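Beta-lactamase/D-alanine Carboxypeptidase (Yersinia pestis, PDB 3RJU) probably hydrolyses beta-lactams or removes terminal D-alanine from peptidoglycan peptides, as expected of a serine hydrolase of the beta-lactamase and penicillin-binding protein family. Local coordinates at residues V29-N33 with N320-F324; D55-R59 with Q204-M209; V73-D77 with R253-E258; N161-D165 with A222-S226. All coordinates share one frame; numbering follows the deposited sequence. Where two conformers were deposited one is given.

Interaction 1 of 4, residues V29-N33 with N320-F324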
loop_
_atom_site.group_PDB
_atom_site.type_symbol
_atom_site.label_atom_id
_atom_site.label_comp_id
_atom_site.label_asym_id
_atom_site.label_seq_id
_atom_site.Cartn_x
_atom_site.Cartn_y
_atom_site.Cartn_z
ATOM N N VAL A 29 -10.442 5.440 -9.774
ATOM C CA VAL A 29 -9.606 5.501 -10.956
ATOM C C VAL A 29 -9.582 4.115 -11.561
ATOM O O VAL A 29 -9.175 3.147 -10.899
ATOM C CB VAL A 29 -8.147 5.896 -10.612
ATOM C CG1 VAL A 29 -7.267 5.870 -11.873
ATOM C CG2 VAL A 29 -8.112 7.274 -9.949
ATOM N N VAL A 30 -10.004 4.019 -12.822
ATOM C CA VAL A 30 -10.047 2.742 -13.514
ATOM C C VAL A 30 -9.168 2.819 -14.752
ATOM O O VAL A 30 -9.328 3.726 -15.578
ATOM C CB VAL A 30 -11.501 2.378 -13.937
ATOM C CG1 VAL A 30 -11.540 1.043 -14.683
ATOM C CG2 VAL A 30 -12.423 2.334 -12.718
ATOM N N ILE A 31 -8.252 1.862 -14.893
ATOM C CA ILE A 31 -7.449 1.751 -16.101
ATOM C C ILE A 31 -7.791 0.428 -16.741
ATOM O O ILE A 31 -7.720 -0.602 -16.092
ATOM C CB ILE A 31 -5.933 1.789 -15.814
ATOM C CG1 ILE A 31 -5.537 3.140 -15.222
ATOM C CG2 ILE A 31 -5.145 1.522 -17.114
ATOM C CD1 ILE A 31 -4.100 3.233 -14.697
ATOM N N ASP A 32 -8.168 0.457 -18.016
ATOM C CA ASP A 32 -8.520 -0.762 -18.729
ATOM C C ASP A 32 -7.921 -0.633 -20.120
ATOM O O ASP A 32 -8.496 0.005 -21.000
ATOM C CB ASP A 32 -10.040 -0.919 -18.774
ATOM C CG ASP A 32 -10.483 -2.227 -19.421
ATOM O OD1 ASP A 32 -9.761 -2.766 -20.292
ATOM O OD2 ASP A 32 -11.583 -2.702 -19.069
ATOM N N ASN A 33 -6.747 -1.230 -20.309
ATOM C CA ASN A 33 -5.987 -1.078 -21.553
ATOM C C ASN A 33 -5.826 0.403 -21.905
ATOM O O ASN A 33 -5.168 1.141 -21.172
ATOM C CB ASN A 33 -6.636 -1.871 -22.690
ATOM C CG ASN A 33 -5.713 -2.041 -23.898
ATOM O OD1 ASN A 33 -4.494 -1.843 -23.815
ATOM N ND2 ASN A 33 -6.299 -2.419 -25.030
ATOM N N ASN A 320 -4.559 -6.122 -18.301
ATOM C CA ASN A 320 -4.307 -4.678 -18.328
ATOM C C ASN A 320 -5.409 -3.879 -17.659
ATOM O O ASN A 320 -5.775 -2.798 -18.146
ATOM C CB ASN A 320 -4.133 -4.194 -19.765
ATOM C CG ASN A 320 -3.010 -4.911 -20.464
ATOM O OD1 ASN A 320 -1.947 -5.157 -19.874
ATOM N ND2 ASN A 320 -3.246 -5.285 -21.708
ATOM N N ILE A 321 -5.933 -4.416 -16.561
ATOM C CA ILE A 321 -7.030 -3.786 -15.846
ATOM C C ILE A 321 -6.600 -3.519 -14.421
ATOM O O ILE A 321 -6.063 -4.408 -13.748
ATOM C CB ILE A 321 -8.281 -4.683 -15.872
ATOM C CG1 ILE A 321 -8.890 -4.655 -17.279
ATOM C CG2 ILE A 321 -9.322 -4.248 -14.784
ATOM C CD1 ILE A 321 -9.898 -5.775 -17.552
ATOM N N GLY A 322 -6.817 -2.290 -13.962
ATOM C CA GLY A 322 -6.536 -1.942 -12.583
ATOM C C GLY A 322 -7.550 -0.938 -12.079
ATOM O O GLY A 322 -7.960 -0.051 -12.827
ATOM N N VAL A 323 -7.937 -1.070 -10.812
ATOM C CA VAL A 323 -8.836 -0.132 -10.170
ATOM C C VAL A 323 -8.238 0.324 -8.856
ATOM O O VAL A 323 -7.788 -0.489 -8.053
ATOM C CB VAL A 323 -10.200 -0.764 -9.907
ATOM C CG1 VAL A 323 -11.082 0.238 -9.193
ATOM C CG2 VAL A 323 -10.830 -1.188 -11.245
ATOM N N PHE A 324 -8.210 1.634 -8.655
ATOM C CA PHE A 324 -7.813 2.216 -7.383
ATOM C C PHE A 324 -8.985 3.032 -6.844
ATOM O O PHE A 324 -9.603 3.817 -7.584
ATOM C CB PHE A 324 -6.627 3.163 -7.573
ATOM C CG PHE A 324 -6.284 3.957 -6.339
ATOM C CD1 PHE A 324 -5.731 3.324 -5.223
ATOM C CD2 PHE A 324 -6.501 5.328 -6.286
ATOM C CE1 PHE A 324 -5.411 4.040 -4.075
ATOM C CE2 PHE A 324 -6.187 6.048 -5.141
ATOM C CZ PHE A 324 -5.631 5.401 -4.035
#

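Interaction 2 of 4, residues D55-R59 with Q204-M209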
loop_
_atom_site.group_PDB
_atom_site.type_symbol
_atom_site.label_atom_id
_atom_site.label_comp_id
_atom_site.label_asym_id
_atom_site.label_seq_id
_atom_site.Cartn_x
_atom_site.Cartn_y
_atom_site.Cartn_z
ATOM N N ASP A 55 -6.594 16.315 -8.128
ATOM C CA ASP A 55 -5.484 16.720 -7.286
ATOM C C ASP A 55 -5.884 16.865 -5.824
ATOM O O ASP A 55 -5.161 17.486 -5.059
ATOM C CB ASP A 55 -4.853 18.017 -7.786
ATOM C CG ASP A 55 -5.802 19.193 -7.685
ATOM O OD1 ASP A 55 -6.966 18.993 -7.279
ATOM O OD2 ASP A 55 -5.391 20.317 -8.015
ATOM N N SER A 56 -7.011 16.274 -5.420
ATOM C CA SER A 56 -7.318 16.201 -3.988
ATOM C C SER A 56 -6.251 15.364 -3.279
ATOM O O SER A 56 -5.885 14.276 -3.750
ATOM C CB SER A 56 -8.700 15.584 -3.748
ATOM O OG SER A 56 -9.729 16.467 -4.151
ATOM N N LEU A 57 -5.739 15.867 -2.158
ATOM C CA LEU A 57 -4.746 15.103 -1.406
ATOM C C LEU A 57 -5.451 14.015 -0.616
ATOM O O LEU A 57 -6.524 14.231 -0.035
ATOM C CB LEU A 57 -3.903 15.990 -0.473
ATOM C CG LEU A 57 -2.486 15.457 -0.211
ATOM C CD1 LEU A 57 -1.638 15.552 -1.478
ATOM C CD2 LEU A 57 -1.803 16.188 0.948
ATOM N N ILE A 58 -4.827 12.850 -0.580
ATOM C CA ILE A 58 -5.372 11.707 0.138
ATOM C C ILE A 58 -4.254 11.046 0.940
ATOM O O ILE A 58 -3.070 11.201 0.604
ATOM C CB ILE A 58 -5.974 10.672 -0.833
ATOM C CG1 ILE A 58 -4.906 10.098 -1.774
ATOM C CG2 ILE A 58 -7.103 11.302 -1.653
ATOM C CD1 ILE A 58 -5.457 9.079 -2.787
ATOM N N ARG A 59 -4.622 10.324 1.995
ATOM C CA ARG A 59 -3.693 9.382 2.619
ATOM C C ARG A 59 -3.883 8.027 1.955
ATOM O O ARG A 59 -5.001 7.478 1.963
ATOM C CB ARG A 59 -3.960 9.246 4.121
ATOM C CG ARG A 59 -3.855 10.566 4.893
ATOM C CD ARG A 59 -3.927 10.307 6.390
ATOM N NE ARG A 59 -4.044 11.522 7.198
ATOM C CZ ARG A 59 -3.022 12.146 7.786
ATOM N NH1 ARG A 59 -1.773 11.692 7.660
ATOM N NH2 ARG A 59 -3.253 13.223 8.521
ATOM N N GLN A 204 -0.364 21.753 -0.053
ATOM C CA GLN A 204 -0.851 20.394 -0.232
ATOM C C GLN A 204 -1.858 20.037 0.849
ATOM O O GLN A 204 -2.933 19.504 0.556
ATOM C CB GLN A 204 0.331 19.405 -0.251
ATOM C CG GLN A 204 1.145 19.550 -1.530
ATOM C CD GLN A 204 2.472 18.807 -1.497
ATOM O OE1 GLN A 204 3.154 18.759 -0.469
ATOM N NE2 GLN A 204 2.839 18.218 -2.627
ATOM N N CYS A 205 -1.527 20.354 2.093
ATOM C CA CYS A 205 -2.423 20.056 3.207
ATOM C C CYS A 205 -3.841 20.634 3.072
ATOM O O CYS A 205 -4.822 19.989 3.471
ATOM C CB CYS A 205 -1.792 20.468 4.531
ATOM S SG CYS A 205 -0.478 19.305 5.068
ATOM N N LYS A 206 -3.960 21.828 2.502
ATOM C CA LYS A 206 -5.282 22.437 2.348
ATOM C C LYS A 206 -6.168 21.603 1.427
ATOM O O LYS A 206 -7.392 21.733 1.462
ATOM C CB LYS A 206 -5.185 23.878 1.820
ATOM C CG LYS A 206 -4.790 23.935 0.371
ATOM C CD LYS A 206 -4.847 25.337 -0.225
ATOM C CE LYS A 206 -4.406 25.276 -1.680
ATOM N NZ LYS A 206 -4.155 26.640 -2.244
ATOM N N ARG A 207 -5.548 20.746 0.610
ATOM C CA ARG A 207 -6.281 19.886 -0.322
ATOM C C ARG A 207 -6.583 18.504 0.242
ATOM O O ARG A 207 -7.231 17.695 -0.423
ATOM C CB ARG A 207 -5.525 19.755 -1.656
ATOM C CG ARG A 207 -5.411 21.073 -2.420
ATOM C CD ARG A 207 -4.713 20.870 -3.770
ATOM N NE ARG A 207 -3.254 20.991 -3.691
ATOM C CZ ARG A 207 -2.387 20.058 -4.073
ATOM N NH1 ARG A 207 -2.807 18.892 -4.549
ATOM N NH2 ARG A 207 -1.082 20.304 -3.992
ATOM N N LEU A 208 -6.139 18.232 1.468
ATOM C CA LEU A 208 -6.360 16.908 2.072
ATOM C C LEU A 208 -7.845 16.737 2.399
ATOM O O LEU A 208 -8.467 17.609 3.047
ATOM C CB LEU A 208 -5.506 16.725 3.332
ATOM C CG LEU A 208 -5.572 15.337 3.983
ATOM C CD1 LEU A 208 -4.940 14.268 3.079
ATOM C CD2 LEU A 208 -4.921 15.344 5.359
HETATM N N MSE A 209 -8.429 15.656 1.888
HETATM C CA MSE A 209 -9.828 15.341 2.153
HETATM C C MSE A 209 -9.975 14.965 3.625
HETATM O O MSE A 209 -9.005 14.537 4.263
HETATM C CB MSE A 209 -10.293 14.190 1.255
HETATM C CG MSE A 209 -10.168 14.494 -0.249
HETATM SE SE MSE A 209 -10.635 12.929 -1.298
HETATM C CE MSE A 209 -12.424 12.549 -0.602
HETATM O O HOH W 1 -9.243 18.460 -2.143
#

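Interaction 3 of 4, residues V73-D77 with R253-E258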
loop_
_atom_site.group_PDB
_atom_site.type_symbol
_atom_site.label_atom_id
_atom_site.label_comp_id
_atom_site.label_asym_id
_atom_site.label_seq_id
_atom_site.Cartn_x
_atom_site.Cartn_y
_atom_site.Cartn_z
ATOM N N VAL A 73 12.806 -3.847 -4.493
ATOM C CA VAL A 73 13.035 -4.578 -5.737
ATOM C C VAL A 73 13.974 -3.795 -6.670
ATOM O O VAL A 73 14.887 -4.369 -7.285
ATOM C CB VAL A 73 11.689 -4.915 -6.417
ATOM C CG1 VAL A 73 11.872 -5.334 -7.866
ATOM C CG2 VAL A 73 10.964 -5.992 -5.614
ATOM N N LYS A 74 13.774 -2.484 -6.771
ATOM C CA LYS A 74 14.653 -1.683 -7.605
ATOM C C LYS A 74 16.086 -1.659 -7.076
ATOM O O LYS A 74 17.043 -1.839 -7.849
ATOM C CB LYS A 74 14.092 -0.278 -7.799
ATOM C CG LYS A 74 12.860 -0.300 -8.693
ATOM C CD LYS A 74 12.224 1.045 -8.816
ATOM C CE LYS A 74 11.328 1.083 -10.045
ATOM N NZ LYS A 74 10.649 2.392 -10.114
ATOM N N LEU A 75 16.246 -1.507 -5.760
ATOM C CA LEU A 75 17.592 -1.538 -5.176
ATOM C C LEU A 75 18.254 -2.913 -5.330
ATOM O O LEU A 75 19.476 -3.009 -5.474
ATOM C CB LEU A 75 17.564 -1.120 -3.697
ATOM C CG LEU A 75 17.270 0.359 -3.437
ATOM C CD1 LEU A 75 17.209 0.607 -1.925
ATOM C CD2 LEU A 75 18.303 1.260 -4.084
ATOM N N ALA A 76 17.455 -3.976 -5.301
ATOM C CA ALA A 76 17.996 -5.315 -5.524
ATOM C C ALA A 76 18.491 -5.451 -6.957
ATOM O O ALA A 76 19.559 -6.011 -7.203
ATOM C CB ALA A 76 16.946 -6.387 -5.215
ATOM N N ASP A 77 17.729 -4.932 -7.914
ATOM C CA ASP A 77 18.194 -4.966 -9.300
ATOM C C ASP A 77 19.488 -4.169 -9.479
ATOM O O ASP A 77 20.347 -4.541 -10.298
ATOM C CB ASP A 77 17.113 -4.443 -10.243
ATOM C CG ASP A 77 17.510 -4.576 -11.696
ATOM O OD1 ASP A 77 17.626 -5.728 -12.182
ATOM O OD2 ASP A 77 17.714 -3.531 -12.349
ATOM N N ARG A 253 9.874 -2.149 -16.267
ATOM C CA ARG A 253 10.789 -3.278 -16.261
ATOM C C ARG A 253 10.653 -4.163 -15.017
ATOM O O ARG A 253 10.712 -5.390 -15.107
ATOM C CB ARG A 253 12.233 -2.774 -16.407
ATOM C CG ARG A 253 13.273 -3.877 -16.403
ATOM C CD ARG A 253 14.618 -3.364 -16.903
ATOM N NE ARG A 253 15.264 -2.468 -15.945
ATOM C CZ ARG A 253 16.016 -2.895 -14.933
ATOM N NH1 ARG A 253 16.215 -4.196 -14.767
ATOM N NH2 ARG A 253 16.583 -2.030 -14.101
ATOM N N SER A 254 10.469 -3.546 -13.859
ATOM C CA SER A 254 10.424 -4.290 -12.599
ATOM C C SER A 254 9.023 -4.749 -12.187
ATOM O O SER A 254 8.870 -5.273 -11.077
ATOM C CB SER A 254 10.978 -3.437 -11.461
ATOM O OG SER A 254 10.201 -2.259 -11.294
ATOM N N ALA A 255 8.000 -4.543 -13.031
ATOM C CA ALA A 255 6.620 -4.838 -12.589
ATOM C C ALA A 255 6.433 -6.292 -12.176
ATOM O O ALA A 255 5.822 -6.583 -11.142
ATOM C CB ALA A 255 5.606 -4.481 -13.666
ATOM N N LYS A 256 6.963 -7.206 -12.983
ATOM C CA LYS A 256 6.811 -8.628 -12.678
ATOM C C LYS A 256 7.557 -9.030 -11.417
ATOM O O LYS A 256 7.049 -9.817 -10.621
ATOM C CB LYS A 256 7.186 -9.512 -13.866
ATOM C CG LYS A 256 6.082 -9.542 -14.905
ATOM C CD LYS A 256 6.452 -10.349 -16.132
ATOM C CE LYS A 256 5.261 -10.449 -17.081
ATOM N NZ LYS A 256 5.630 -11.018 -18.406
ATOM N N ARG A 257 8.751 -8.481 -11.220
ATOM C CA ARG A 257 9.487 -8.781 -9.992
ATOM C C ARG A 257 8.748 -8.207 -8.793
ATOM O O ARG A 257 8.689 -8.820 -7.727
ATOM C CB ARG A 257 10.923 -8.250 -10.062
ATOM C CG ARG A 257 11.857 -9.142 -10.878
ATOM C CD ARG A 257 13.260 -8.563 -10.942
ATOM N NE ARG A 257 13.394 -7.619 -12.049
ATOM C CZ ARG A 257 13.638 -6.319 -11.926
ATOM N NH1 ARG A 257 13.766 -5.755 -10.719
ATOM N NH2 ARG A 257 13.724 -5.578 -13.021
ATOM N N GLU A 258 8.158 -7.028 -8.958
ATOM C CA GLU A 258 7.448 -6.421 -7.837
ATOM C C GLU A 258 6.251 -7.242 -7.421
ATOM O O GLU A 258 5.888 -7.234 -6.251
ATOM C CB GLU A 258 6.996 -5.013 -8.180
ATOM C CG GLU A 258 8.145 -4.006 -8.177
ATOM C CD GLU A 258 7.701 -2.636 -8.628
ATOM O OE1 GLU A 258 6.619 -2.182 -8.196
ATOM O OE2 GLU A 258 8.432 -2.010 -9.424
HETATM O O HOH W 2 14.787 -7.098 -8.101
#

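Interaction 4 of 4, residues N161-D165 with A222-S226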
loop_
_atom_site.group_PDB
_atom_site.type_symbol
_atom_site.label_atom_id
_atom_site.label_comp_id
_atom_site.label_asym_id
_atom_site.label_seq_id
_atom_site.Cartn_x
_atom_site.Cartn_y
_atom_site.Cartn_z
ATOM N N ASN A 161 3.018 -3.357 10.403
ATOM C CA ASN A 161 3.483 -2.019 10.087
ATOM C C ASN A 161 4.930 -1.822 10.525
ATOM O O ASN A 161 5.759 -1.351 9.733
ATOM C CB ASN A 161 2.558 -0.996 10.732
ATOM C CG ASN A 161 1.166 -1.036 10.117
ATOM O OD1 ASN A 161 1.026 -1.257 8.916
ATOM N ND2 ASN A 161 0.135 -0.825 10.933
ATOM N N LEU A 162 5.222 -2.202 11.771
ATOM C CA LEU A 162 6.581 -2.121 12.303
ATOM C C LEU A 162 7.614 -2.717 11.336
ATOM O O LEU A 162 8.630 -2.086 11.038
ATOM C CB LEU A 162 6.662 -2.866 13.626
ATOM C CG LEU A 162 8.054 -3.011 14.230
ATOM C CD1 LEU A 162 8.669 -1.615 14.466
ATOM C CD2 LEU A 162 7.976 -3.824 15.532
ATOM N N ALA A 163 7.370 -3.938 10.871
ATOM C CA ALA A 163 8.312 -4.604 9.987
ATOM C C ALA A 163 8.563 -3.810 8.700
ATOM O O ALA A 163 9.690 -3.774 8.197
ATOM C CB ALA A 163 7.834 -6.039 9.673
ATOM N N TYR A 164 7.510 -3.198 8.153
ATOM C CA TYR A 164 7.634 -2.419 6.931
ATOM C C TYR A 164 8.399 -1.103 7.125
ATOM O O TYR A 164 9.107 -0.655 6.219
ATOM C CB TYR A 164 6.265 -2.171 6.275
ATOM C CG TYR A 164 6.069 -3.031 5.053
ATOM C CD1 TYR A 164 6.464 -2.578 3.803
ATOM C CD2 TYR A 164 5.539 -4.323 5.157
ATOM C CE1 TYR A 164 6.322 -3.361 2.673
ATOM C CE2 TYR A 164 5.395 -5.124 4.030
ATOM C CZ TYR A 164 5.783 -4.627 2.784
ATOM O OH TYR A 164 5.649 -5.394 1.656
ATOM N N ASP A 165 8.276 -0.489 8.304
ATOM C CA ASP A 165 9.085 0.697 8.573
ATOM C C ASP A 165 10.555 0.318 8.819
ATOM O O ASP A 165 11.469 1.027 8.374
ATOM C CB ASP A 165 8.464 1.513 9.701
ATOM C CG ASP A 165 7.141 2.104 9.287
ATOM O OD1 ASP A 165 7.110 2.663 8.165
ATOM O OD2 ASP A 165 6.148 1.975 10.043
ATOM N N ALA A 222 7.756 8.999 9.901
ATOM C CA ALA A 222 7.806 7.881 10.852
ATOM C C ALA A 222 7.212 6.587 10.282
ATOM O O ALA A 222 7.648 5.490 10.638
ATOM C CB ALA A 222 7.117 8.233 12.141
ATOM N N ALA A 223 6.220 6.715 9.403
ATOM C CA ALA A 223 5.588 5.548 8.792
ATOM C C ALA A 223 5.938 5.457 7.300
ATOM O O ALA A 223 5.126 5.027 6.477
ATOM C CB ALA A 223 4.062 5.607 8.990
ATOM N N ALA A 224 7.164 5.847 6.963
ATOM C CA ALA A 224 7.629 5.908 5.581
ATOM C C ALA A 224 7.462 4.598 4.817
ATOM O O ALA A 224 7.185 4.601 3.621
ATOM C CB ALA A 224 9.086 6.334 5.556
ATOM N N GLY A 225 7.675 3.483 5.502
ATOM C CA GLY A 225 7.565 2.182 4.880
ATOM C C GLY A 225 6.186 1.544 4.953
ATOM O O GLY A 225 5.818 0.772 4.053
ATOM N N SER A 226 5.429 1.844 6.014
ATOM C CA SER A 226 4.208 1.091 6.308
ATOM C C SER A 226 2.927 1.782 5.857
ATOM O O SER A 226 1.951 1.108 5.506
ATOM C CB SER A 226 4.090 0.811 7.816
ATOM O OG SER A 226 3.980 2.018 8.536
#

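Interaction 1 of 4, residues V29-N33 with N320-F324
Val29 and Phe324 face each other as a hydrogen-bonded antiparallel pair, Val29 N donating a hydrogen bond to Phe324 O at 2.9 Å and Phe324 N to Val29 O at 2.9 Å. Both lie under helix 233-241. With CG of Phe324 anti to its backbone N (chi1 172°), the ring runs away from strand 25-32 and rests on Met236, and Val29 CG2 lies at its edge, near the ring plane. A branched valine and a flat phenyl suit this buried face. The ladder goes on through Ile31 and Gly322, Ile31 N lying 2.8 Å from Gly322 O.

Asn320 finishes the pairing: its O takes Asn33 N at 2.8 Å, while its CB sits 4.0 Å from Asn33 CA. It belongs to a G1 beta bulge opposite Val316, and asparagine tolerates the left-handed backbone required there. Its OD1 is taken by Ala245 N.

Across the other face, which helix 336-349 covers, Val30 CG2 meets Val323 CG2 at 4.1 Å, and Ile321 CG1 lies 3.6 Å from CG of Asp32.

Backbone bonds pair two neighbouring strands of the large antiparallel sheet, while mostly aliphatic side chains pack on the two helices, Asp32 being the polar exception, bonded to Ser1.

Interaction 2 of 4, residues D55-R59 with Q204-M209
Arg207 reaches across to Asp55 and Leu57 with CB, CD and NH1 of its side chain. CB, the first atom, sits 3.9 Å from Leu57 N, close to where the backbones meet. CD passes 3.6 Å from Asp55 O, and there the chain bends (chi3 -88°), turning the edge of the guanidinium toward Asp55 O. NH1 ends 2.8 Å from Asp55 O, which lies within the guanidinium plane, and the donor in turn lies in the carbonyl plane. NH2 serves Glu203 in a salt bridge, and also Asn195. Arginine fits because one flat group can bond a main-chain oxygen and an acid in different directions. Asp55 itself pairs with Arg53.

Beside it the backbones make a single bridge at Leu57 and Leu208. Leu57 N binds Arg207 O at 2.9 Å, though the donor stands 62° out of the carbonyl plane; Met209 N returns a bond to Leu57 O. A water joins the same Arg207 O to Ser56 OG.

The methyl CD2 of Leu57 lies against the carbonyl oxygen of Gln204, 3.5 Å from Gln204 O, at the turn leaving helix 202-205, whose Cys205 is disulfide-bonded to Cys217. Apolar pairs fill in around the bridge: Leu208 CD1 packs on Leu57 CB at 4.1 Å, and the selenium of selenomethionine Met209 lies alongside Ile58 CG2 at 3.9 Å, both side chains leaning on Phe309 of the large sheet.

The chemistry implies a join made first by main-chain oxygens: each of Asp55, Leu57 and Arg207 has its carbonyl occupied, and leucines shield the bridge.

Interaction 3 of 4, residues V73-D77 with R253-E258
Asp77 and Arg253 form the strong charged pair. The guanidinium comes end-on, and NH1 and NH2 both converge on Asp77 OD2, with NH2 at 2.6 Å and NH1 at 2.9 Å. OD2 lies in the guanidinium plane but is approached from above the carboxylate plane, the two planes being 52° apart; the bond from NH1 to OD1 is weak. Arg257 completes the salt-bridge network differently: its guanidinium is stacked against the carboxylate with planes 19° apart, and its salt bridge, 4.0 Å from NH2 to Asp77 OD1, is long and lacks a directed N-H.

Other polar links run through water or within the second segment. A water donates to Val73 O and accepts from Arg257 NH1. Ser254 OG, just before the short helix, donates a hydrogen bond to Glu258 OE2 at its last residue (2.6 Å). Lys74 CE lies 3.7 Å from Ser254 OG, while its NZ goes to Glu70.

Van der Waals contact centres on Val73, compact enough to nest between Arg257 and Glu258: CG1 lies obliquely against the Arg257 guanidinium, 3.8 Å from Arg257 CB and 4.0 Å from Glu258 CG.

The arrangement docks a short helix, 255-258, against the last turn of helix 64-77, at whose start lies an SxxK pattern (Ser62, Lys65), as in serine beta-lactamases.

Interaction 4 of 4, residues N161-D165 with A222-S226
Asp165 receives the loop 222-226 with its carboxylate, one turn after Asn161, which closes what looks like the YxN element of the penicillin-binding protein and beta-lactamase fold. This end is the tight part. OD1 takes two backbone donors, Gly225 N at 2.8 Å nearly head-on and Ser226 N at 2.9 Å from well above the carboxylate plane. OD2 accepts Ser226 OG at 2.6 Å on its syn side. An acid with two oxygens suits a bend that offers two N-H groups and a hydroxyl, and three donors probably help it to keep its negative charge in a buried setting. The hydroxyl can reach OD2 because OG sits between the backbone N and the carbonyl carbon (chi1 63°).

Gly225 also packs closely: its CA is 3.5 Å from Tyr164 O, a nearness that goes with having no beta-carbon. Its O lies 3.4 Å from Tyr164 CD1, and the tyrosine hydroxyl is held farther on by Ala112 and Ser69.

Packing is thinner at Ala222, partly exposed, which touches Asp165 merely through its carbonyl, and at the amide end of Asn161, also partly exposed, which turns to Lys65 and Glu121 with a bound citrate about 5 Å away. Ser226 O likewise bonds Lys65 NZ. The rest of Asn161 is snug: its O and CB both pack on Ser226 CB, at 3.3 Å and 3.8 Å.

How the interactions relate
Interaction 4 lies nearest the probable active site: Asn161 and Ser226 both bond Lys65 of the SxxK pattern, and citrate lies about 5 Å from the Asn161 side chain. Interaction 3 holds the far end of the same helix, 64-77, its centre about 20 Å from that of interaction 4. Interactions 1 and 2 belong to the sheet side of the molecule and touch directly, Phe324 CZ meeting Ile58 CD1 at 3.9 Å. The 55-59 segment then leads through the SxxK residues into helix 64-77. Interaction 1 closes a loop containing the other three, with its centre about 27 Å from that of interaction 4, on the opposite side of the chain's centre.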